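Local coordinates for AvrA (PDB 6BE0), which probably transfers acetyl groups from acetyl-CoA to serine and threonine residues of target proteins, as a YopJ-family bacterial effector that binds inositol hexakisphosphate, at residues E51-D56 / I62-T67. Numbering follows the deposited sequence.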
ATOM      1  N   GLU A  51       5.153  10.899  18.252  1.00 43.07           N
ATOM      2  CA  GLU A  51       5.980  10.103  19.149  1.00 43.40           C
ATOM      3  C   GLU A  51       5.389  10.090  20.553  1.00 44.58           C
ATOM      4  O   GLU A  51       5.358   9.052  21.212  1.00 44.52           O
ATOM      5  CB  GLU A  51       7.408  10.649  19.173  1.00 44.23           C
ATOM      6  CG  GLU A  51       8.142  10.481  17.852  1.00 45.46           C
ATOM      7  CD  GLU A  51       9.480  11.184  17.831  1.00 48.40           C
ATOM      8  OE1 GLU A  51       9.543  12.354  18.263  1.00 55.62           O
ATOM      9  OE2 GLU A  51      10.470  10.566  17.386  1.00 48.70           O
ATOM     10  N   SER A  52       4.918  11.248  21.000  1.00 43.60           N
ATOM     11  CA  SER A  52       4.285  11.370  22.309  1.00 47.17           C
ATOM     12  C   SER A  52       3.048  10.484  22.404  1.00 47.88           C
ATOM     13  O   SER A  52       2.836   9.798  23.406  1.00 45.88           O
ATOM     14  CB  SER A  52       3.908  12.827  22.584  1.00 47.34           C
ATOM     15  OG  SER A  52       3.226  12.950  23.818  1.00 59.75           O
ATOM     16  N   GLU A  53       2.238  10.505  21.352  1.00 48.37           N
ATOM     17  CA  GLU A  53       0.988   9.758  21.321  1.00 47.41           C
ATOM     18  C   GLU A  53       1.224   8.248  21.341  1.00 46.05           C
ATOM     19  O   GLU A  53       0.358   7.484  21.769  1.00 48.11           O
ATOM     20  CB  GLU A  53       0.176  10.151  20.087  1.00 51.22           C
ATOM     21  CG  GLU A  53      -0.439  11.541  20.191  1.00 49.59           C
ATOM     22  CD  GLU A  53      -0.775  12.145  18.841  1.00 47.65           C
ATOM     23  OE1 GLU A  53      -0.729  11.417  17.828  1.00 46.15           O
ATOM     24  OE2 GLU A  53      -1.080  13.355  18.792  1.00 51.67           O
ATOM     25  N   ILE A  54       2.396   7.825  20.882  1.00 42.22           N
ATOM     26  CA  ILE A  54       2.779   6.418  20.948  1.00 43.24           C
ATOM     27  C   ILE A  54       3.114   6.027  22.384  1.00 45.00           C
ATOM     28  O   ILE A  54       2.748   4.947  22.844  1.00 47.27           O
ATOM     29  CB  ILE A  54       3.985   6.116  20.026  1.00 42.83           C
ATOM     30  CG1 ILE A  54       3.534   6.109  18.564  1.00 42.68           C
ATOM     31  CG2 ILE A  54       4.626   4.768  20.372  1.00 41.21           C
ATOM     32  CD1 ILE A  54       4.665   6.027  17.557  1.00 38.31           C
ATOM     33  N   ILE A  55       3.804   6.915  23.092  1.00 46.18           N
ATOM     34  CA  ILE A  55       4.279   6.620  24.440  1.00 48.40           C
ATOM     35  C   ILE A  55       3.141   6.591  25.460  1.00 50.51           C
ATOM     36  O   ILE A  55       3.138   5.745  26.357  1.00 50.49           O
ATOM     37  CB  ILE A  55       5.346   7.645  24.889  1.00 49.64           C
ATOM     38  CG1 ILE A  55       6.567   7.560  23.969  1.00 47.30           C
ATOM     39  CG2 ILE A  55       5.765   7.396  26.340  1.00 51.15           C
ATOM     40  CD1 ILE A  55       7.605   8.644  24.195  1.00 48.85           C
ATOM     41  N   ASP A  56       2.183   7.507  25.331  1.00 50.16           N
ATOM     42  CA  ASP A  56       1.071   7.571  26.281  1.00 52.31           C
ATOM     43  C   ASP A  56      -0.083   6.654  25.868  1.00 52.68           C
ATOM     44  O   ASP A  56      -1.043   6.474  26.619  1.00 54.38           O
ATOM     45  CB  ASP A  56       0.578   9.017  26.443  1.00 53.29           C
ATOM     46  CG  ASP A  56       0.109   9.639  25.138  1.00 53.59           C
ATOM     47  OD1 ASP A  56       0.150  10.883  25.031  1.00 59.34           O
ATOM     48  OD2 ASP A  56      -0.304   8.901  24.221  1.00 52.96           O
ATOM     49  N   ILE A  62      -6.630   8.024  17.872  1.00 44.26           N
ATOM     50  CA  ILE A  62      -6.412   9.251  17.106  1.00 42.68           C
ATOM     51  C   ILE A  62      -6.393   8.921  15.615  1.00 40.93           C
ATOM     52  O   ILE A  62      -5.829   7.904  15.206  1.00 39.75           O
ATOM     53  CB  ILE A  62      -5.089   9.950  17.505  1.00 40.88           C
ATOM     54  CG1 ILE A  62      -5.213  10.556  18.904  1.00 43.14           C
ATOM     55  CG2 ILE A  62      -4.723  11.048  16.502  1.00 39.24           C
ATOM     56  CD1 ILE A  62      -3.895  11.027  19.496  1.00 42.20           C
ATOM     57  N   SER A  63      -7.007   9.784  14.810  1.00 43.08           N
ATOM     58  CA  SER A  63      -7.003   9.626  13.359  1.00 41.86           C
ATOM     59  C   SER A  63      -5.925  10.502  12.729  1.00 40.56           C
ATOM     60  O   SER A  63      -5.874  11.709  12.974  1.00 40.92           O
ATOM     61  CB  SER A  63      -8.371   9.973  12.774  1.00 42.85           C
ATOM     62  OG  SER A  63      -8.340   9.915  11.358  1.00 42.58           O
ATOM     63  N   TYR A  64      -5.071   9.885  11.919  1.00 43.21           N
ATOM     64  CA  TYR A  64      -3.963  10.578  11.267  1.00 42.88           C
ATOM     65  C   TYR A  64      -4.197  10.765   9.769  1.00 40.94           C
ATOM     66  O   TYR A  64      -3.335  11.297   9.068  1.00 40.07           O
ATOM     67  CB  TYR A  64      -2.661   9.806  11.488  1.00 42.68           C
ATOM     68  CG  TYR A  64      -2.311   9.602  12.943  1.00 42.64           C
ATOM     69  CD1 TYR A  64      -1.713  10.616  13.680  1.00 43.12           C
ATOM     70  CD2 TYR A  64      -2.574   8.397  13.580  1.00 48.76           C
ATOM     71  CE1 TYR A  64      -1.391  10.436  15.010  1.00 44.83           C
ATOM     72  CE2 TYR A  64      -2.254   8.207  14.911  1.00 48.54           C
ATOM     73  CZ  TYR A  64      -1.660   9.230  15.621  1.00 47.91           C
ATOM     74  OH  TYR A  64      -1.339   9.048  16.946  1.00 47.20           O
ATOM     75  N   GLU A  65      -5.358  10.331   9.286  1.00 38.32           N
ATOM     76  CA  GLU A  65      -5.664  10.347   7.856  1.00 37.71           C
ATOM     77  C   GLU A  65      -5.522  11.735   7.244  1.00 37.54           C
ATOM     78  O   GLU A  65      -4.894  11.899   6.200  1.00 36.93           O
ATOM     79  CB  GLU A  65      -7.084   9.831   7.605  1.00 39.22           C
ATOM     80  CG  GLU A  65      -7.358   8.452   8.167  1.00 40.31           C
ATOM     81  CD  GLU A  65      -8.721   7.922   7.776  1.00 48.30           C
ATOM     82  OE1 GLU A  65      -9.484   8.658   7.113  1.00 53.56           O
ATOM     83  OE2 GLU A  65      -9.032   6.768   8.139  1.00 54.93           O
ATOM     84  N   GLU A  66      -6.117  12.727   7.898  1.00 38.47           N
ATOM     85  CA  GLU A  66      -6.124  14.092   7.386  1.00 39.58           C
ATOM     86  C   GLU A  66      -4.707  14.627   7.213  1.00 39.13           C
ATOM     87  O   GLU A  66      -4.403  15.285   6.219  1.00 39.65           O
ATOM     88  CB  GLU A  66      -6.921  15.008   8.320  1.00 41.81           C
ATOM     89  CG  GLU A  66      -6.924  16.475   7.907  1.00 45.19           C
ATOM     90  CD  GLU A  66      -7.406  16.682   6.482  1.00 54.46           C
ATOM     91  OE1 GLU A  66      -8.571  16.336   6.191  1.00 54.97           O
ATOM     92  OE2 GLU A  66      -6.618  17.186   5.651  1.00 50.90           O
ATOM     93  N   THR A  67      -3.838  14.339   8.176  1.00 35.40           N
ATOM     94  CA  THR A  67      -2.462  14.817   8.117  1.00 35.43           C
ATOM     95  C   THR A  67      -1.695  14.081   7.021  1.00 34.21           C
ATOM     96  O   THR A  67      -0.942  14.697   6.267  1.00 34.16           O
ATOM     97  CB  THR A  67      -1.738  14.644   9.466  1.00 37.20           C
ATOM     98  OG1 THR A  67      -2.465  15.334  10.492  1.00 38.19           O
ATOM     99  CG2 THR A  67      -0.317  15.201   9.395  1.00 37.10           C
TER
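Glu53 and Tyr64 are joined by a buried hydrogen bond in the YopJ acetyltransferase fold, tying the C-terminal part of helix 40-55 to the loop residue just ahead of helix 65-82. Tyr64 OH donates to Glu53 OE1 at 2.6 Å, reaching the carboxylate oxygen on its anti side and 24° out of the carboxylate plane. That bond also brings Glu53 OE1 to the edge of the phenol ring, 3.1 Å from Tyr64 CE1, the carboxylate being tilted by 35° against the ring. Beside it, the Ile62 CD1 methyl packs against the Glu53 CG methylene at 3.6 Å and the Glu53 carboxylate carbon CD at 3.4 Å, the two side chains running nearly perpendicular. The backbones stay well separated, Glu53 CA and Ile62 CA being 8.5 Å apart, and both side chains span the gap; chi1 of -73° and an extended chain beyond CG carry the Glu53 carboxylate to the Tyr64 hydroxyl. Glu53 OE2 forms a salt bridge with Arg49 one turn earlier, so both oxygens are engaged. Trp59 and Glu185 also touch Tyr64, as does Arg292 from helix 287-300, tying the junction to the C-terminal helix. Within 62-67, Ile62 CG2 packs on its near neighbour, covering the margin of one Tyr64 ring face from a height of 3.6 Å.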